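Acetyltransferase-like, GNAT family (Bacteroides thetaiotaomicron, PDB 3EY5) probably acts as an N-acetyltransferase of the GNAT family, moving an acetyl group onto an amine. Local coordinates at residues 66-78 / 167-179. Numbering follows the deposited sequence.
Sequences TYWDFDEFYYVEH and GIRHKLHTIVYGV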
ATOM      1  N   THR A  66      -2.487   1.205  -4.454  1.00 17.78           N
ATOM      2  CA  THR A  66      -1.376   1.197  -5.379  1.00 17.54           C
ATOM      3  C   THR A  66      -0.494   0.059  -4.915  1.00 17.02           C
ATOM      4  O   THR A  66      -0.377  -0.196  -3.701  1.00 15.68           O
ATOM      5  CB  THR A  66      -0.561   2.548  -5.299  1.00 17.81           C
ATOM      6  OG1 THR A  66      -0.047   2.735  -3.972  1.00 20.66           O
ATOM      7  CG2 THR A  66      -1.439   3.671  -5.578  1.00 15.64           C
ATOM      8  N   TYR A  67       0.071  -0.661  -5.868  1.00 15.76           N
ATOM      9  CA  TYR A  67       0.943  -1.744  -5.535  1.00 15.91           C
ATOM     10  C   TYR A  67       1.982  -1.967  -6.624  1.00 17.01           C
ATOM     11  O   TYR A  67       1.829  -1.563  -7.791  1.00 16.51           O
ATOM     12  CB  TYR A  67       0.133  -3.028  -5.232  1.00 16.57           C
ATOM     13  CG  TYR A  67      -0.507  -3.638  -6.447  1.00 16.06           C
ATOM     14  CD1 TYR A  67       0.224  -4.459  -7.292  1.00 17.85           C
ATOM     15  CD2 TYR A  67      -1.849  -3.370  -6.772  1.00 19.16           C
ATOM     16  CE1 TYR A  67      -0.339  -5.012  -8.419  1.00 20.05           C
ATOM     17  CE2 TYR A  67      -2.441  -3.936  -7.928  1.00 19.24           C
ATOM     18  CZ  TYR A  67      -1.664  -4.738  -8.742  1.00 19.52           C
ATOM     19  OH  TYR A  67      -2.190  -5.307  -9.860  1.00 20.65           O
ATOM     20  N   TRP A  68       3.052  -2.630  -6.219  1.00 18.33           N
ATOM     21  CA  TRP A  68       4.087  -3.046  -7.124  1.00 18.49           C
ATOM     22  C   TRP A  68       4.055  -4.559  -7.284  1.00 19.01           C
ATOM     23  O   TRP A  68       3.854  -5.323  -6.324  1.00 17.47           O
ATOM     24  CB  TRP A  68       5.448  -2.664  -6.586  1.00 18.58           C
ATOM     25  CG  TRP A  68       5.637  -1.216  -6.417  1.00 19.05           C
ATOM     26  CD1 TRP A  68       5.074  -0.425  -5.441  1.00 16.86           C
ATOM     27  CD2 TRP A  68       6.449  -0.354  -7.224  1.00 18.01           C
ATOM     28  NE1 TRP A  68       5.472   0.861  -5.595  1.00 19.00           N
ATOM     29  CE2 TRP A  68       6.322   0.945  -6.683  1.00 19.87           C
ATOM     30  CE3 TRP A  68       7.253  -0.550  -8.372  1.00 21.42           C
ATOM     31  CZ2 TRP A  68       6.999   2.047  -7.213  1.00 19.60           C
ATOM     32  CZ3 TRP A  68       7.925   0.556  -8.919  1.00 20.90           C
ATOM     33  CH2 TRP A  68       7.793   1.835  -8.338  1.00 21.24           C
ATOM     34  N   ASP A  69       4.327  -4.956  -8.517  1.00 20.53           N
ATOM     35  CA  ASP A  69       4.449  -6.336  -8.928  1.00 22.83           C
ATOM     36  C   ASP A  69       5.956  -6.684  -8.947  1.00 23.59           C
ATOM     37  O   ASP A  69       6.707  -6.103  -9.724  1.00 23.45           O
ATOM     38  CB  ASP A  69       3.805  -6.427 -10.310  1.00 23.54           C
ATOM     39  CG  ASP A  69       4.072  -7.756 -11.024  1.00 29.39           C
ATOM     40  OD1 ASP A  69       4.410  -8.786 -10.362  1.00 33.09           O
ATOM     41  OD2 ASP A  69       3.922  -7.764 -12.281  1.00 33.36           O
ATOM     42  N   PHE A  70       6.388  -7.609  -8.086  1.00 25.20           N
ATOM     43  CA  PHE A  70       7.790  -8.068  -8.014  1.00 27.28           C
ATOM     44  C   PHE A  70       7.950  -9.563  -8.309  1.00 28.77           C
ATOM     45  O   PHE A  70       8.828 -10.227  -7.747  1.00 29.67           O
ATOM     46  CB  PHE A  70       8.419  -7.796  -6.637  1.00 27.59           C
ATOM     47  CG  PHE A  70       8.669  -6.349  -6.342  1.00 29.13           C
ATOM     48  CD1 PHE A  70       7.888  -5.672  -5.418  1.00 31.76           C
ATOM     49  CD2 PHE A  70       9.698  -5.653  -6.973  1.00 32.63           C
ATOM     50  CE1 PHE A  70       8.132  -4.328  -5.125  1.00 30.66           C
ATOM     51  CE2 PHE A  70       9.930  -4.307  -6.692  1.00 32.92           C
ATOM     52  CZ  PHE A  70       9.135  -3.649  -5.766  1.00 32.63           C
ATOM     53  N   ASP A  71       7.102 -10.097  -9.188  1.00 29.88           N
ATOM     54  CA  ASP A  71       7.216 -11.479  -9.711  1.00 30.33           C
ATOM     55  C   ASP A  71       7.035 -12.543  -8.639  0.50 29.62           C
ATOM     56  O   ASP A  71       6.220 -13.428  -8.798  0.50 30.25           O
ATOM     57  CB  ASP A  71       8.523 -11.729 -10.488  1.00 31.93           C
ATOM     58  CG  ASP A  71       8.944 -10.543 -11.332  1.00 36.26           C
ATOM     59  OD1 ASP A  71       8.225 -10.214 -12.305  1.00 39.78           O
ATOM     60  OD2 ASP A  71      10.005  -9.950 -11.009  1.00 41.94           O
ATOM     61  N   GLU A  72       7.801 -12.474  -7.558  0.50 28.39           N
ATOM     62  CA  GLU A  72       7.594 -13.387  -6.440  0.50 27.38           C
ATOM     63  C   GLU A  72       6.426 -12.970  -5.544  0.50 26.15           C
ATOM     64  O   GLU A  72       5.758 -13.829  -4.975  0.50 26.13           O
ATOM     65  CB  GLU A  72       8.860 -13.504  -5.582  0.50 27.70           C
ATOM     66  CG  GLU A  72      10.080 -13.994  -6.337  0.50 30.26           C
ATOM     67  CD  GLU A  72      11.049 -12.879  -6.685  0.50 32.94           C
ATOM     68  OE1 GLU A  72      10.754 -11.700  -6.374  0.50 32.74           O
ATOM     69  OE2 GLU A  72      12.118 -13.193  -7.257  0.50 35.11           O
ATOM     70  N   PHE A  73       6.205 -11.657  -5.415  1.00 24.42           N
ATOM     71  CA  PHE A  73       5.259 -11.078  -4.432  1.00 21.84           C
ATOM     72  C   PHE A  73       4.804  -9.715  -4.929  1.00 19.61           C
ATOM     73  O   PHE A  73       5.428  -9.148  -5.859  1.00 17.29           O
ATOM     74  CB  PHE A  73       5.897 -10.909  -3.041  1.00 20.74           C
ATOM     75  CG  PHE A  73       7.039  -9.933  -3.021  1.00 21.13           C
ATOM     76  CD1 PHE A  73       6.860  -8.632  -2.569  1.00 21.42           C
ATOM     77  CD2 PHE A  73       8.295 -10.315  -3.426  1.00 21.98           C
ATOM     78  CE1 PHE A  73       7.911  -7.730  -2.560  1.00 22.89           C
ATOM     79  CE2 PHE A  73       9.359  -9.398  -3.435  1.00 22.24           C
ATOM     80  CZ  PHE A  73       9.168  -8.115  -2.997  1.00 22.34           C
ATOM     81  N   TYR A  74       3.749  -9.202  -4.267  1.00 16.63           N
ATOM     82  CA  TYR A  74       3.219  -7.870  -4.449  1.00 14.68           C
ATOM     83  C   TYR A  74       3.452  -6.992  -3.196  1.00 15.19           C
ATOM     84  O   TYR A  74       3.293  -7.457  -2.041  1.00 13.11           O
ATOM     85  CB  TYR A  74       1.704  -7.940  -4.704  1.00 14.71           C
ATOM     86  CG  TYR A  74       1.291  -8.684  -5.957  1.00 14.53           C
ATOM     87  CD1 TYR A  74       1.565  -8.176  -7.228  1.00 14.51           C
ATOM     88  CD2 TYR A  74       0.612  -9.891  -5.866  1.00 16.88           C
ATOM     89  CE1 TYR A  74       1.172  -8.877  -8.399  1.00 15.21           C
ATOM     90  CE2 TYR A  74       0.199 -10.599  -7.017  1.00 17.60           C
ATOM     91  CZ  TYR A  74       0.480 -10.084  -8.269  1.00 16.92           C
ATOM     92  OH  TYR A  74       0.082 -10.798  -9.371  1.00 17.07           O
ATOM     93  N   TYR A  75       3.803  -5.725  -3.442  1.00 13.77           N
ATOM     94  CA  TYR A  75       4.026  -4.757  -2.366  1.00 15.23           C
ATOM     95  C   TYR A  75       2.957  -3.690  -2.431  1.00 15.26           C
ATOM     96  O   TYR A  75       2.816  -3.019  -3.477  1.00 14.80           O
ATOM     97  CB  TYR A  75       5.391  -4.076  -2.500  1.00 14.06           C
ATOM     98  CG  TYR A  75       5.562  -2.966  -1.502  1.00 16.74           C
ATOM     99  CD1 TYR A  75       5.528  -3.233  -0.118  1.00 16.76           C
ATOM    100  CD2 TYR A  75       5.737  -1.641  -1.920  1.00 19.83           C
ATOM    101  CE1 TYR A  75       5.667  -2.216   0.806  1.00 19.14           C
ATOM    102  CE2 TYR A  75       5.891  -0.608  -0.988  1.00 19.35           C
ATOM    103  CZ  TYR A  75       5.837  -0.917   0.370  1.00 21.09           C
ATOM    104  OH  TYR A  75       6.014   0.068   1.322  1.00 25.82           O
ATOM    105  N   VAL A  76       2.184  -3.553  -1.356  1.00 16.24           N
ATOM    106  CA  VAL A  76       1.131  -2.551  -1.331  1.00 17.17           C
ATOM    107  C   VAL A  76       1.727  -1.216  -0.834  1.00 18.44           C
ATOM    108  O   VAL A  76       2.198  -1.099   0.326  1.00 19.19           O
ATOM    109  CB  VAL A  76      -0.116  -2.986  -0.503  1.00 17.25           C
ATOM    110  CG1 VAL A  76      -1.045  -1.799  -0.330  1.00 18.68           C
ATOM    111  CG2 VAL A  76      -0.866  -4.167  -1.209  1.00 14.45           C
ATOM    112  N   GLU A  77       1.757  -0.221  -1.716  1.00 18.04           N
ATOM    113  CA  GLU A  77       2.380   1.053  -1.342  1.00 18.54           C
ATOM    114  C   GLU A  77       1.375   1.939  -0.585  1.00 18.36           C
ATOM    115  O   GLU A  77       1.596   2.276   0.589  1.00 19.46           O
ATOM    116  CB  GLU A  77       2.993   1.756  -2.567  1.00 18.85           C
ATOM    117  CG  GLU A  77       4.179   2.640  -2.224  1.00 21.02           C
ATOM    118  CD  GLU A  77       4.617   3.535  -3.378  1.00 23.94           C
ATOM    119  OE1 GLU A  77       4.357   3.187  -4.532  1.00 27.04           O
ATOM    120  OE2 GLU A  77       5.214   4.601  -3.138  1.00 28.06           O
ATOM    121  N   HIS A  78       0.260   2.293  -1.212  1.00 16.28           N
ATOM    122  CA  HIS A  78      -0.785   2.966  -0.458  1.00 14.68           C
ATOM    123  C   HIS A  78      -2.118   2.334  -0.661  1.00 14.74           C
ATOM    124  O   HIS A  78      -2.413   1.758  -1.698  1.00 12.33           O
ATOM    125  CB  HIS A  78      -0.898   4.425  -0.845  1.00 15.14           C
ATOM    126  CG  HIS A  78       0.319   5.215  -0.533  1.00 12.10           C
ATOM    127  ND1 HIS A  78       1.233   5.577  -1.493  1.00 12.33           N
ATOM    128  CD2 HIS A  78       0.792   5.684   0.635  1.00 12.62           C
ATOM    129  CE1 HIS A  78       2.214   6.255  -0.933  1.00 12.08           C
ATOM    130  NE2 HIS A  78       1.970   6.338   0.360  1.00 13.28           N
ATOM    131  N   GLY A 167      15.872 -10.143   1.345  1.00 21.82           N
ATOM    132  CA  GLY A 167      15.700  -9.990  -0.074  1.00 20.77           C
ATOM    133  C   GLY A 167      14.530  -9.075  -0.375  1.00 20.94           C
ATOM    134  O   GLY A 167      14.572  -8.321  -1.339  1.00 20.47           O
ATOM    135  N   ILE A 168      13.480  -9.132   0.433  1.00 20.45           N
ATOM    136  CA  ILE A 168      12.336  -8.246   0.191  1.00 20.84           C
ATOM    137  C   ILE A 168      12.689  -6.792   0.545  1.00 21.28           C
ATOM    138  O   ILE A 168      12.407  -5.871  -0.242  1.00 21.03           O
ATOM    139  CB  ILE A 168      11.106  -8.703   0.934  1.00 20.76           C
ATOM    140  CG1 ILE A 168      10.570  -9.980   0.259  1.00 22.31           C
ATOM    141  CG2 ILE A 168      10.066  -7.594   0.982  1.00 21.23           C
ATOM    142  CD1 ILE A 168       9.669 -10.780   1.175  1.00 21.40           C
ATOM    143  N   ARG A 169      13.321  -6.596   1.699  1.00 21.11           N
ATOM    144  CA  ARG A 169      13.755  -5.259   2.117  1.00 22.17           C
ATOM    145  C   ARG A 169      14.578  -4.623   1.039  1.00 21.62           C
ATOM    146  O   ARG A 169      14.375  -3.462   0.694  1.00 21.50           O
ATOM    147  CB  ARG A 169      14.610  -5.350   3.376  1.00 22.88           C
ATOM    148  CG  ARG A 169      14.990  -3.993   3.930  1.00 27.31           C
ATOM    149  CD  ARG A 169      15.884  -4.174   5.131  1.00 32.48           C
ATOM    150  NE  ARG A 169      17.242  -3.707   4.895  1.00 38.68           N
ATOM    151  CZ  ARG A 169      18.200  -4.406   4.283  1.00 42.97           C
ATOM    152  NH1 ARG A 169      19.397  -3.861   4.141  1.00 43.09           N
ATOM    153  NH2 ARG A 169      17.975  -5.631   3.793  1.00 43.52           N
ATOM    154  N   HIS A 170      15.518  -5.395   0.505  1.00 21.47           N
ATOM    155  CA  HIS A 170      16.393  -4.895  -0.520  1.00 22.64           C
ATOM    156  C   HIS A 170      15.584  -4.460  -1.768  1.00 21.97           C
ATOM    157  O   HIS A 170      15.748  -3.349  -2.254  1.00 23.04           O
ATOM    158  CB  HIS A 170      17.528  -5.905  -0.853  1.00 22.51           C
ATOM    159  CG  HIS A 170      18.468  -5.404  -1.908  1.00 25.07           C
ATOM    160  ND1 HIS A 170      19.430  -4.445  -1.654  1.00 27.86           N
ATOM    161  CD2 HIS A 170      18.555  -5.677  -3.232  1.00 26.38           C
ATOM    162  CE1 HIS A 170      20.085  -4.170  -2.769  1.00 26.44           C
ATOM    163  NE2 HIS A 170      19.574  -4.902  -3.744  1.00 26.99           N
ATOM    164  N   LYS A 171      14.707  -5.321  -2.261  1.00 21.23           N
ATOM    165  CA  LYS A 171      13.791  -4.969  -3.354  1.00 21.62           C
ATOM    166  C   LYS A 171      12.974  -3.688  -3.122  1.00 20.48           C
ATOM    167  O   LYS A 171      12.847  -2.865  -4.028  1.00 19.91           O
ATOM    168  CB  LYS A 171      12.819  -6.137  -3.644  1.00 22.63           C
ATOM    169  CG  LYS A 171      13.514  -7.418  -4.088  1.00 26.19           C
ATOM    170  CD  LYS A 171      12.513  -8.503  -4.528  1.00 32.47           C
ATOM    171  CE  LYS A 171      13.167  -9.897  -4.689  1.00 34.94           C
ATOM    172  NZ  LYS A 171      13.167 -10.744  -3.420  1.00 37.95           N
ATOM    173  N   LEU A 172      12.419  -3.540  -1.915  1.00 18.91           N
ATOM    174  CA  LEU A 172      11.650  -2.357  -1.539  1.00 19.84           C
ATOM    175  C   LEU A 172      12.484  -1.071  -1.547  1.00 20.11           C
ATOM    176  O   LEU A 172      12.068  -0.041  -2.133  1.00 20.26           O
ATOM    177  CB  LEU A 172      11.021  -2.529  -0.130  1.00 19.03           C
ATOM    178  CG  LEU A 172      10.057  -3.715   0.066  1.00 22.72           C
ATOM    179  CD1 LEU A 172       9.419  -3.668   1.459  1.00 21.56           C
ATOM    180  CD2 LEU A 172       8.985  -3.745  -0.985  1.00 19.54           C
ATOM    181  N   HIS A 173      13.633  -1.112  -0.864  1.00 19.47           N
ATOM    182  CA  HIS A 173      14.463   0.077  -0.732  1.00 20.30           C
ATOM    183  C   HIS A 173      14.980   0.584  -2.077  1.00 20.71           C
ATOM    184  O   HIS A 173      15.060   1.779  -2.316  1.00 20.43           O
ATOM    185  CB  HIS A 173      15.625  -0.205   0.198  1.00 19.79           C
ATOM    186  CG  HIS A 173      15.222  -0.234   1.632  1.00 20.87           C
ATOM    187  ND1 HIS A 173      16.112  -0.024   2.659  1.00 22.02           N
ATOM    188  CD2 HIS A 173      14.005  -0.403   2.211  1.00 23.51           C
ATOM    189  CE1 HIS A 173      15.472  -0.089   3.818  1.00 24.84           C
ATOM    190  NE2 HIS A 173      14.189  -0.311   3.573  1.00 28.17           N
ATOM    191  N   THR A 174      15.332  -0.324  -2.956  1.00 20.80           N
ATOM    192  CA  THR A 174      15.971   0.131  -4.177  1.00 21.32           C
ATOM    193  C   THR A 174      14.919   0.532  -5.206  1.00 22.23           C
ATOM    194  O   THR A 174      15.022   1.620  -5.779  1.00 22.46           O
ATOM    195  CB  THR A 174      16.955  -0.893  -4.721  1.00 21.22           C
ATOM    196  OG1 THR A 174      16.314  -2.163  -4.784  1.00 23.71           O
ATOM    197  CG2 THR A 174      18.150  -1.043  -3.782  1.00 22.27           C
ATOM    198  N   ILE A 175      13.885  -0.297  -5.384  1.00 21.94           N
ATOM    199  CA  ILE A 175      12.905  -0.091  -6.452  1.00 22.15           C
ATOM    200  C   ILE A 175      11.802   0.880  -6.099  1.00 22.68           C
ATOM    201  O   ILE A 175      11.411   1.708  -6.921  1.00 21.74           O
ATOM    202  CB  ILE A 175      12.291  -1.409  -6.927  1.00 22.67           C
ATOM    203  CG1 ILE A 175      13.418  -2.290  -7.475  1.00 23.47           C
ATOM    204  CG2 ILE A 175      11.260  -1.130  -8.055  1.00 23.85           C
ATOM    205  CD1 ILE A 175      13.305  -3.740  -7.141  1.00 28.87           C
ATOM    206  N   VAL A 176      11.288   0.792  -4.879  1.00 22.67           N
ATOM    207  CA  VAL A 176      10.174   1.654  -4.550  1.00 23.73           C
ATOM    208  C   VAL A 176      10.653   3.025  -4.055  1.00 23.46           C
ATOM    209  O   VAL A 176      10.076   4.068  -4.376  1.00 23.37           O
ATOM    210  CB  VAL A 176       9.218   0.959  -3.564  1.00 23.17           C
ATOM    211  CG1 VAL A 176       8.179   1.931  -3.051  1.00 23.68           C
ATOM    212  CG2 VAL A 176       8.560  -0.246  -4.259  1.00 23.78           C
ATOM    213  N   TYR A 177      11.707   2.998  -3.265  1.00 24.04           N
ATOM    214  CA  TYR A 177      12.156   4.177  -2.528  1.00 24.90           C
ATOM    215  C   TYR A 177      13.397   4.828  -3.122  1.00 25.66           C
ATOM    216  O   TYR A 177      13.772   5.931  -2.703  1.00 25.45           O
ATOM    217  CB  TYR A 177      12.307   3.840  -1.040  1.00 24.23           C
ATOM    218  CG  TYR A 177      10.951   3.476  -0.464  1.00 23.26           C
ATOM    219  CD1 TYR A 177      10.605   2.161  -0.250  1.00 25.66           C
ATOM    220  CD2 TYR A 177      10.015   4.457  -0.153  1.00 21.56           C
ATOM    221  CE1 TYR A 177       9.370   1.810   0.269  1.00 23.12           C
ATOM    222  CE2 TYR A 177       8.756   4.127   0.337  1.00 20.93           C
ATOM    223  CZ  TYR A 177       8.446   2.787   0.546  1.00 25.02           C
ATOM    224  OH  TYR A 177       7.213   2.403   1.048  1.00 24.97           O
ATOM    225  N   GLY A 178      13.981   4.172  -4.128  1.00 26.12           N
ATOM    226  CA  GLY A 178      15.105   4.722  -4.882  1.00 27.53           C
ATOM    227  C   GLY A 178      16.365   4.916  -4.068  1.00 28.34           C
ATOM    228  O   GLY A 178      17.173   5.800  -4.375  1.00 28.32           O
ATOM    229  N   VAL A 179      16.551   4.084  -3.040  1.00 28.91           N
ATOM    230  CA  VAL A 179      17.830   4.026  -2.308  1.00 30.07           C
ATOM    231  C   VAL A 179      18.983   3.505  -3.195  1.00 31.33           C
ATOM    232  O   VAL A 179      18.781   2.591  -4.002  1.00 31.17           O
ATOM    233  CB  VAL A 179      17.708   3.189  -0.992  1.00 29.98           C
ATOM    234  CG1 VAL A 179      19.090   2.869  -0.386  1.00 29.59           C
ATOM    235  CG2 VAL A 179      16.834   3.923   0.007  1.00 28.97           C
TER
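Val176 sets a methyl over one face of the indole of Trp68 where the last helix of this GNAT-fold chain, 161-176, lies against the antiparallel hairpin of strands 60-69 and 74-81. That methyl, CG2, sits 3.4 Å from the centroid of the five-membered ring of Trp68 and only 7° off its normal, while also reaching the edge of Phe70 at CZ and touching Tyr75 at CD2, so three aromatic rings form the hollow it fills. The axis of the 167-176 part of the helix crosses strand 74-78 at -51°, and its knobs enter the aromatic surface in turn. One turn back from Val176, Leu172 rests CD2 over a face of Tyr75, 3.5 Å from its CG. Beyond it, Ile168 lays CG1 on one face of Phe73, whose opposite face is taken by CB of Phe70; the Lys171 chain runs to the edge of that ring, its CD 3.5 Å from CE2 of Phe73. Ile175 reaches toward Phe70 from the opposite direction, its CD1 3.5 Å from CE2 of Phe70. CG2 of Ile175 meets Trp68 at CZ3.

The indole is pinned from its own hairpin as well: NE1 of Trp68 donates in its ring plane to OE1 of Glu77 at 2.8 Å, and the other oxygen of Glu77 engages Tyr142 and Arg35. Replacing Trp68, an alanine here would probably open a gap under CG2 of Val176 and leave OE1 of Glu77 without its indole donor. Just past the helix's last turn, beside Val176, Tyr75 holds CG anti to the backbone N (chi1 173°), which sends its ring out past Leu172 and Val176; the OH of Tyr75 lies in the plane of the Tyr177 ring, at its edge, 2.6 Å from the OH of Tyr177 in a hydrogen bond.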